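Local coordinates for protein cysteine desulfurase (Thermococcus onnurineus, PDB 5B87) that probably catalyses the pyridoxal-phosphate-dependent transfer of sulfur from L-cysteine to a sulfur carrier, releasing L-alanine, at residues Q181-A186 and K342-V347; E316-K321 and N398-V403; M369-H374 and T389-F394. All coordinates share one frame; numbering follows the deposited sequence.

Interaction 1: Q181-A186 and K342-V347. With PLP (pyridoxal-5'-phosphate), chain E.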
loop_
_atom_site.group_PDB
_atom_site.type_symbol
_atom_site.label_atom_id
_atom_site.label_comp_id
_atom_site.label_asym_id
_atom_site.label_seq_id
_atom_site.Cartn_x
_atom_site.Cartn_y
_atom_site.Cartn_z
ATOM N N GLN B 181 7.796 12.471 16.572
ATOM C CA GLN B 181 6.908 13.091 15.646
ATOM C C GLN B 181 7.380 14.545 15.411
ATOM O O GLN B 181 7.874 15.178 16.298
ATOM C CB GLN B 181 5.496 13.056 16.208
ATOM C CG GLN B 181 5.259 14.073 17.301
ATOM C CD GLN B 181 3.977 13.910 18.068
ATOM O OE1 GLN B 181 3.249 12.980 17.884
ATOM N NE2 GLN B 181 3.708 14.836 18.937
ATOM N N HIS B 182 7.229 15.043 14.198
ATOM C CA HIS B 182 7.612 16.394 13.857
ATOM C C HIS B 182 6.514 17.266 14.410
ATOM O O HIS B 182 6.765 18.188 15.114
ATOM C CB HIS B 182 7.820 16.528 12.363
ATOM C CG HIS B 182 8.423 17.824 11.945
ATOM N ND1 HIS B 182 8.838 18.061 10.663
ATOM C CD2 HIS B 182 8.685 18.948 12.634
ATOM C CE1 HIS B 182 9.312 19.279 10.573
ATOM N NE2 HIS B 182 9.237 19.835 11.759
ATOM N N VAL B 183 5.285 16.926 14.099
ATOM C CA VAL B 183 4.145 17.596 14.697
ATOM C C VAL B 183 3.077 16.634 15.201
ATOM O O VAL B 183 2.849 15.562 14.650
ATOM C CB VAL B 183 3.578 18.818 13.851
ATOM C CG1 VAL B 183 4.362 19.116 12.600
ATOM C CG2 VAL B 183 2.082 18.757 13.607
ATOM N N SER B 184 2.444 17.046 16.294
ATOM C CA SER B 184 1.426 16.276 16.998
ATOM C C SER B 184 0.136 16.455 16.263
ATOM O O SER B 184 -0.295 17.572 16.027
ATOM C CB SER B 184 1.174 16.796 18.417
ATOM O OG SER B 184 0.066 16.088 19.030
ATOM N N ASN B 185 -0.508 15.352 15.971
ATOM C CA ASN B 185 -1.774 15.388 15.313
ATOM C C ASN B 185 -2.953 15.748 16.214
ATOM O O ASN B 185 -4.062 15.997 15.709
ATOM C CB ASN B 185 -2.042 14.054 14.660
ATOM C CG ASN B 185 -2.103 12.925 15.662
ATOM O OD1 ASN B 185 -1.122 12.664 16.349
ATOM N ND2 ASN B 185 -3.236 12.227 15.724
ATOM N N ALA B 186 -2.719 15.698 17.524
ATOM C CA ALA B 186 -3.726 15.977 18.548
ATOM C C ALA B 186 -3.684 17.423 19.052
ATOM O O ALA B 186 -4.721 18.032 19.262
ATOM C CB ALA B 186 -3.537 15.009 19.712
ATOM N N LYS B 342 5.187 27.816 17.572
ATOM C CA LYS B 342 5.284 26.375 17.771
ATOM C C LYS B 342 3.965 25.620 17.579
ATOM O O LYS B 342 3.847 24.499 18.057
ATOM C CB LYS B 342 5.837 26.075 19.169
ATOM C CG LYS B 342 7.196 26.681 19.509
ATOM C CD LYS B 342 8.164 25.661 20.129
ATOM C CE LYS B 342 7.617 24.969 21.377
ATOM N NZ LYS B 342 7.962 23.514 21.522
ATOM N N HIS B 343 3.005 26.214 16.856
ATOM C CA HIS B 343 1.664 25.653 16.689
ATOM C C HIS B 343 1.384 25.502 15.194
ATOM O O HIS B 343 1.317 26.481 14.480
ATOM C CB HIS B 343 0.613 26.609 17.298
ATOM C CG HIS B 343 -0.593 25.928 17.864
ATOM N ND1 HIS B 343 -1.529 25.279 17.094
ATOM C CD2 HIS B 343 -1.039 25.841 19.141
ATOM C CE1 HIS B 343 -2.490 24.811 17.871
ATOM N NE2 HIS B 343 -2.224 25.156 19.115
ATOM N N ALA B 344 1.214 24.269 14.751
ATOM C CA ALA B 344 0.844 23.927 13.369
ATOM C C ALA B 344 -0.595 24.268 13.118
ATOM O O ALA B 344 -1.285 24.728 14.017
ATOM C CB ALA B 344 1.062 22.388 13.126
ATOM N N GLY B 345 -1.053 23.962 11.918
ATOM C CA GLY B 345 -2.404 24.167 11.473
ATOM C C GLY B 345 -3.433 23.227 12.036
ATOM O O GLY B 345 -4.191 22.663 11.319
ATOM N N VAL B 346 -3.445 23.080 13.338
ATOM C CA VAL B 346 -4.384 22.232 14.012
ATOM C C VAL B 346 -4.780 22.878 15.333
ATOM O O VAL B 346 -3.960 23.282 16.093
ATOM C CB VAL B 346 -3.902 20.743 14.115
ATOM C CG1 VAL B 346 -2.453 20.583 13.790
ATOM C CG2 VAL B 346 -4.185 20.101 15.433
ATOM N N VAL B 347 -6.064 22.992 15.557
ATOM C CA VAL B 347 -6.546 23.542 16.794
ATOM C C VAL B 347 -7.546 22.618 17.429
ATOM O O VAL B 347 -8.654 22.519 17.005
ATOM C CB VAL B 347 -6.971 25.048 16.758
ATOM C CG1 VAL B 347 -6.410 25.808 15.595
ATOM C CG2 VAL B 347 -8.452 25.262 16.896
HETATM N N1 PLP E . 1.640 9.994 12.777
HETATM C C2 PLP E . 0.901 11.074 12.890
HETATM C C2A PLP E . 1.388 12.232 13.730
HETATM C C3 PLP E . -0.347 11.165 12.240
HETATM O O3 PLP E . -1.164 12.285 12.365
HETATM C C4 PLP E . -0.848 10.122 11.463
HETATM C C4A PLP E . -2.222 10.319 10.807
HETATM C C5 PLP E . -0.083 9.029 11.357
HETATM C C6 PLP E . 1.128 8.989 12.007
HETATM C C5A PLP E . -0.606 7.886 10.566
HETATM O O4P PLP E . -0.658 8.208 9.167
HETATM P P PLP E . -1.407 7.044 8.260
HETATM O O1P PLP E . -1.373 7.624 6.878
HETATM O O2P PLP E . -2.840 6.947 8.716
HETATM O O3P PLP E . -0.606 5.776 8.488
#
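V183 meets A344 methyl to methyl, CG2 of the valine standing 3.8 Å from CB of the alanine, at a buried junction of the two sheets of this class-V aminotransferase-type fold. Segment 181-186 leaves strand 177-181 of the seven-stranded sheet, while 342-347 leads into strand 346-349 at the edge of the four-stranded sheet. V346 adds van der Waals packing against the backbone: its CG2 lies 4.1 Å from N185 O, and its CG1 is 4.3 Å from S184 O. N185 O also accepts a hydrogen bond from R391 NH1.

The other side of the loop faces the cofactor. V183 O approaches the ring methyl C2A of PLP at 3.8 Å, and N185 CB lies 3.0 Å from PLP O3. The CB of N185 points away from 342-347, and a chi1 of 62° sets CG between the backbone N and the carbonyl carbon, so that the amide comes beside the cofactor, where ND2 donates to OXT of the bound alanine. One residue thus packs against the small sheet with its backbone and reaches the active site with its side chain.

Local turns fix both segments. S184 OG accepts from A186 N at 3.2 Å, an ST turn, and is also bonded to L187 N. Backbone bonds join A344 to G188 and K342 to I190, tying 342-347 to the same loop just past segment 181-186. G345 centres an inverse gamma turn, closed by V346 N donating to A344 O at 2.8 Å. That oxygen has a second donor: H343 ND1, 3.1 Å from A344 O, is bonded almost straight, with an N-H...O angle of 173° and the acceptor only 4° out of the imidazole plane.

Interaction 2: E316-K321 and N398-V403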
loop_
_atom_site.group_PDB
_atom_site.type_symbol
_atom_site.label_atom_id
_atom_site.label_comp_id
_atom_site.label_asym_id
_atom_site.label_seq_id
_atom_site.Cartn_x
_atom_site.Cartn_y
_atom_site.Cartn_z
ATOM N N GLU B 316 -1.684 28.976 6.853
ATOM C CA GLU B 316 -2.138 28.188 7.995
ATOM C C GLU B 316 -1.984 28.904 9.330
ATOM O O GLU B 316 -2.861 28.777 10.230
ATOM C CB GLU B 316 -1.469 26.814 8.070
ATOM C CG GLU B 316 -1.956 25.878 6.962
ATOM C CD GLU B 316 -1.369 24.457 7.035
ATOM O OE1 GLU B 316 -1.101 23.944 8.136
ATOM O OE2 GLU B 316 -1.165 23.827 5.969
ATOM N N HIS B 317 -0.875 29.627 9.454
ATOM C CA HIS B 317 -0.634 30.434 10.609
ATOM C C HIS B 317 -1.703 31.534 10.775
ATOM O O HIS B 317 -2.203 31.693 11.852
ATOM C CB HIS B 317 0.754 31.038 10.567
ATOM C CG HIS B 317 0.939 32.143 11.557
ATOM N ND1 HIS B 317 1.137 33.455 11.182
ATOM C CD2 HIS B 317 0.875 32.138 12.905
ATOM C CE1 HIS B 317 1.215 34.209 12.262
ATOM N NE2 HIS B 317 1.060 33.430 13.319
ATOM N N LYS B 318 -2.082 32.230 9.708
ATOM C CA LYS B 318 -3.220 33.155 9.746
ATOM C C LYS B 318 -4.543 32.529 10.155
ATOM O O LYS B 318 -5.339 33.170 10.845
ATOM C CB LYS B 318 -3.402 33.868 8.400
ATOM C CG LYS B 318 -2.214 34.759 8.062
ATOM C CD LYS B 318 -2.363 35.392 6.672
ATOM C CE LYS B 318 -3.459 36.454 6.583
ATOM N NZ LYS B 318 -3.609 36.886 5.169
ATOM N N LEU B 319 -4.802 31.310 9.722
ATOM C CA LEU B 319 -6.042 30.651 10.086
ATOM C C LEU B 319 -6.041 30.221 11.516
ATOM O O LEU B 319 -7.072 30.324 12.187
ATOM C CB LEU B 319 -6.256 29.445 9.233
ATOM C CG LEU B 319 -6.409 29.693 7.710
ATOM C CD1 LEU B 319 -6.269 28.366 7.008
ATOM C CD2 LEU B 319 -7.728 30.337 7.352
ATOM N N VAL B 320 -4.879 29.737 11.971
ATOM C CA VAL B 320 -4.647 29.381 13.372
ATOM C C VAL B 320 -4.770 30.620 14.325
ATOM O O VAL B 320 -5.414 30.533 15.318
ATOM C CB VAL B 320 -3.282 28.654 13.557
ATOM C CG1 VAL B 320 -2.940 28.515 15.039
ATOM C CG2 VAL B 320 -3.322 27.254 12.930
ATOM N N LYS B 321 -4.162 31.744 13.970
ATOM C CA LYS B 321 -4.243 33.007 14.680
ATOM C C LYS B 321 -5.687 33.495 14.843
ATOM O O LYS B 321 -6.131 33.777 15.968
ATOM C CB LYS B 321 -3.390 34.071 13.973
ATOM C CG LYS B 321 -3.114 35.332 14.787
ATOM C CD LYS B 321 -1.977 36.149 14.173
ATOM C CE LYS B 321 -1.554 37.336 15.057
ATOM N NZ LYS B 321 -2.723 38.227 15.246
ATOM N N ASN B 398 -7.859 26.554 2.832
ATOM C CA ASN B 398 -8.942 27.019 3.747
ATOM C C ASN B 398 -8.853 28.543 3.787
ATOM O O ASN B 398 -7.810 29.092 3.500
ATOM C CB ASN B 398 -8.837 26.417 5.147
ATOM C CG ASN B 398 -9.126 24.936 5.146
ATOM O OD1 ASN B 398 -8.259 24.142 5.488
ATOM N ND2 ASN B 398 -10.335 24.552 4.726
ATOM N N SER B 399 -9.927 29.216 4.178
ATOM C CA SER B 399 -9.960 30.692 4.095
ATOM C C SER B 399 -10.331 31.309 5.425
ATOM O O SER B 399 -11.001 30.700 6.311
ATOM C CB SER B 399 -10.927 31.148 3.031
ATOM O OG SER B 399 -12.235 30.855 3.443
ATOM N N LEU B 400 -9.947 32.547 5.552
ATOM C CA LEU B 400 -10.291 33.317 6.685
ATOM C C LEU B 400 -11.808 33.417 6.706
ATOM O O LEU B 400 -12.379 33.472 7.737
ATOM C CB LEU B 400 -9.662 34.682 6.583
ATOM C CG LEU B 400 -8.555 35.090 7.544
ATOM C CD1 LEU B 400 -8.113 34.006 8.480
ATOM C CD2 LEU B 400 -7.378 35.739 6.872
ATOM N N GLU B 401 -12.454 33.425 5.557
ATOM C CA GLU B 401 -13.895 33.512 5.503
ATOM C C GLU B 401 -14.533 32.318 6.158
ATOM O O GLU B 401 -15.482 32.455 6.872
ATOM C CB GLU B 401 -14.407 33.664 4.078
ATOM C CG GLU B 401 -14.232 35.041 3.484
ATOM C CD GLU B 401 -12.858 35.271 2.891
ATOM O OE1 GLU B 401 -12.054 34.335 2.836
ATOM O OE2 GLU B 401 -12.574 36.395 2.483
ATOM N N GLU B 402 -13.996 31.151 5.879
ATOM C CA GLU B 402 -14.433 29.916 6.504
ATOM C C GLU B 402 -14.276 29.938 8.031
ATOM O O GLU B 402 -15.115 29.451 8.745
ATOM C CB GLU B 402 -13.650 28.709 5.984
ATOM C CG GLU B 402 -13.905 28.376 4.530
ATOM C CD GLU B 402 -13.082 27.184 4.053
ATOM O OE1 GLU B 402 -11.930 26.967 4.516
ATOM O OE2 GLU B 402 -13.611 26.431 3.213
ATOM N N VAL B 403 -13.174 30.468 8.503
ATOM C CA VAL B 403 -12.952 30.564 9.915
ATOM C C VAL B 403 -14.012 31.471 10.544
ATOM O O VAL B 403 -14.533 31.112 11.589
ATOM C CB VAL B 403 -11.550 31.043 10.241
ATOM C CG1 VAL B 403 -11.454 31.367 11.717
ATOM C CG2 VAL B 403 -10.535 29.972 9.831
#
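L319 and L400 mark the closest backbone approach, their CA atoms 6.1 Å apart, where the helix through 316-321 passes the first turn of the helix that begins at L400. L319 carries the contact with both branches. With CG beside the backbone N and anti to the carbonyl carbon (chi1 -62°), the end of the side chain comes nearer to 398-403 than its CB direction alone would bring it. CD2 presses on the backbone at the helix start, 3.4 Å from S399 C, and also reaches L400 CD1 at 3.9 Å and V403 CG2 at 3.8 Å; CD1 meets N398 CB at 3.7 Å, the two side chains crossing at about a right angle. L400 CD1 also lies 3.7 Å from K318 O, with CD2 touching K318 CE.

With an alanine at L319, the S399 backbone, N398 CB, L400 CD1 and V403 CG2 would probably lose the methyls that pack on them from helix 309-329.

S399 OG accepts from E402 N at 3.0 Å, and E402 OE1 takes two donors: N398 ND2 at 2.9 Å, on the syn side, and S399 N, from above the carboxylate plane. ND2 also bonds Y39 O, N398 OD1 accepts from H395 N, and E402 OE2 forms a salt bridge with R28. The reciprocal S399-E402 bonds make a capping box, the N-terminal helix-capping motif, with helix 309-329 packed against it.

Interaction 3: M369-H374 and T389-F394. With ALA (alanine), chain F.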
loop_
_atom_site.group_PDB
_atom_site.type_symbol
_atom_site.label_atom_id
_atom_site.label_comp_id
_atom_site.label_asym_id
_atom_site.label_seq_id
_atom_site.Cartn_x
_atom_site.Cartn_y
_atom_site.Cartn_z
ATOM N N MET B 369 -16.801 20.373 8.463
ATOM C CA MET B 369 -16.228 19.080 8.758
ATOM C C MET B 369 -15.084 19.186 9.738
ATOM O O MET B 369 -14.030 19.795 9.476
ATOM C CB MET B 369 -15.694 18.372 7.474
ATOM C CG MET B 369 -16.604 18.360 6.243
ATOM S SD MET B 369 -18.180 17.531 6.355
ATOM C CE MET B 369 -19.286 18.818 6.890
ATOM N N VAL B 370 -15.254 18.523 10.863
ATOM C CA VAL B 370 -14.308 18.630 11.925
ATOM C C VAL B 370 -14.162 17.221 12.500
ATOM O O VAL B 370 -14.996 16.401 12.278
ATOM C CB VAL B 370 -14.888 19.711 12.857
ATOM C CG1 VAL B 370 -15.350 19.155 14.190
ATOM C CG2 VAL B 370 -13.949 20.862 13.016
ATOM N N ARG B 371 -13.076 16.901 13.170
ATOM C CA ARG B 371 -12.971 15.588 13.815
ATOM C C ARG B 371 -13.131 15.672 15.334
ATOM O O ARG B 371 -12.759 16.663 15.962
ATOM C CB ARG B 371 -11.666 14.876 13.475
ATOM C CG ARG B 371 -11.814 13.353 13.482
ATOM C CD ARG B 371 -10.993 12.647 12.415
ATOM N NE ARG B 371 -11.644 11.388 12.015
ATOM C CZ ARG B 371 -12.174 11.095 10.818
ATOM N NH1 ARG B 371 -12.124 11.931 9.792
ATOM N NH2 ARG B 371 -12.750 9.909 10.642
ATOM N N SER B 372 -13.646 14.601 15.915
ATOM C CA SER B 372 -13.798 14.512 17.357
ATOM C C SER B 372 -13.334 13.174 17.884
ATOM O O SER B 372 -13.446 12.151 17.207
ATOM C CB SER B 372 -15.240 14.748 17.723
ATOM O OG SER B 372 -16.047 13.750 17.145
ATOM N N GLY B 373 -12.708 13.203 19.052
ATOM C CA GLY B 373 -12.361 11.997 19.752
ATOM C C GLY B 373 -10.944 11.965 20.226
ATOM O O GLY B 373 -10.341 13.008 20.513
ATOM N N HIS B 374 -10.405 10.747 20.305
ATOM C CA HIS B 374 -8.998 10.560 20.711
ATOM C C HIS B 374 -7.909 10.828 19.627
ATOM O O HIS B 374 -6.759 11.162 20.006
ATOM C CB HIS B 374 -8.773 9.239 21.517
ATOM C CG HIS B 374 -9.199 7.972 20.831
ATOM N ND1 HIS B 374 -10.273 7.219 21.264
ATOM C CD2 HIS B 374 -8.647 7.277 19.807
ATOM C CE1 HIS B 374 -10.386 6.137 20.510
ATOM N NE2 HIS B 374 -9.409 6.149 19.620
ATOM N N THR B 389 -11.242 15.642 22.228
ATOM C CA THR B 389 -11.321 17.035 21.896
ATOM C C THR B 389 -11.970 17.085 20.561
ATOM O O THR B 389 -12.127 16.083 19.943
ATOM C CB THR B 389 -9.954 17.681 21.734
ATOM O OG1 THR B 389 -9.279 17.093 20.646
ATOM C CG2 THR B 389 -9.154 17.480 22.932
ATOM N N VAL B 390 -12.327 18.264 20.110
ATOM C CA VAL B 390 -12.842 18.418 18.788
ATOM C C VAL B 390 -11.671 19.116 18.088
ATOM O O VAL B 390 -10.972 19.912 18.671
ATOM C CB VAL B 390 -14.226 19.088 18.696
ATOM C CG1 VAL B 390 -14.715 19.652 20.002
ATOM C CG2 VAL B 390 -14.330 20.060 17.551
ATOM N N ARG B 391 -11.448 18.766 16.846
ATOM C CA ARG B 391 -10.318 19.270 16.129
ATOM C C ARG B 391 -10.577 19.823 14.759
ATOM O O ARG B 391 -11.121 19.184 13.916
ATOM C CB ARG B 391 -9.313 18.136 16.058
ATOM C CG ARG B 391 -7.957 18.447 15.520
ATOM C CD ARG B 391 -7.219 17.167 15.233
ATOM N NE ARG B 391 -7.759 16.484 14.085
ATOM C CZ ARG B 391 -7.348 15.312 13.650
ATOM N NH1 ARG B 391 -6.395 14.683 14.269
ATOM N NH2 ARG B 391 -7.895 14.779 12.601
ATOM N N ALA B 392 -10.117 21.036 14.559
ATOM C CA ALA B 392 -10.214 21.699 13.299
ATOM C C ALA B 392 -8.811 21.761 12.801
ATOM O O ALA B 392 -7.945 22.140 13.510
ATOM C CB ALA B 392 -10.770 23.084 13.453
ATOM N N SER B 393 -8.605 21.377 11.560
ATOM C CA SER B 393 -7.303 21.394 10.958
ATOM C C SER B 393 -7.400 22.000 9.589
ATOM O O SER B 393 -8.366 21.842 8.919
ATOM C CB SER B 393 -6.653 20.024 10.943
ATOM O OG SER B 393 -7.488 19.052 10.469
ATOM N N PHE B 394 -6.373 22.713 9.217
ATOM C CA PHE B 394 -6.357 23.418 7.984
ATOM C C PHE B 394 -5.313 23.054 6.971
ATOM O O PHE B 394 -4.380 22.359 7.212
ATOM C CB PHE B 394 -6.089 24.895 8.260
ATOM C CG PHE B 394 -6.896 25.478 9.360
ATOM C CD1 PHE B 394 -8.230 25.716 9.209
ATOM C CD2 PHE B 394 -6.304 25.821 10.532
ATOM C CE1 PHE B 394 -8.963 26.255 10.226
ATOM C CE2 PHE B 394 -7.028 26.373 11.554
ATOM C CZ PHE B 394 -8.358 26.585 11.401
HETATM N N ALA F . -3.293 10.717 11.829
HETATM C CA ALA F . -4.681 11.012 11.340
HETATM C C ALA F . -5.634 11.720 12.331
HETATM O O ALA F . -6.743 12.052 12.016
HETATM C CB ALA F . -5.423 9.804 10.706
HETATM O OXT ALA F . -5.293 11.941 13.335
#
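R391 N donates to R371 O at 2.6 Å, and R371 N returns a bond to R391 O, making an antiparallel hydrogen-bonded pair whose arginine side chains lie side by side, pointing the same way; that of R391 reaches the active site. It ends on the bound alanine, the amino acid the reaction is expected to release: NH1 reaches OXT at 3.1 Å and NH2 reaches O at 3.0 Å, both bonds nearly straight. The carboxylate carbon lies in the guanidinium plane, at its edge. A bend at chi3, 72°, in an otherwise extended chain turns the group to this two-pronged grip.

The guanidinium planes of R371 and R391 stand 55° apart, and R371 CD packs 3.8 Å from R391 NH2. D41 probably eases the like charges, since its OD2 and OD1 form salt bridges with R371 NH1 and R391 NH2, respectively; R371 NH2 also bonds S75 of the second subunit. Further along, G373 N donates to T389 O at 3.1 Å. Beside the pairing, V370 CG1 meets V390 CG2 at 3.6 Å, and V370 CG2 meets A392 CB at 3.9 Å.

Helix 356-365 covers V370 and S372, while strands 38-39 and 346-349 flank the pair in the four-stranded sheet.

How the interactions relate
From the N terminus, 181-186 comes first, in the loop after an interior strand of the large sheet. Its partner 342-347 lies more than 150 residues on, so interaction 1 closes the longest loop. Interaction 2 opens inside that loop at 316-321 and closes after it at 398-403; the two therefore cross. Interaction 3 follows interaction 1 in series and is nested within interaction 2. Strands 346-349 and 389-393 are sheet neighbours, with V347 N 2.9 Å from A392 O. F394 CB packs 3.7 Å from L319 CD1. V320 in turn packs against A344 and G345. Cofactor loop, small sheet and the two helices of interaction 2 are thus joined.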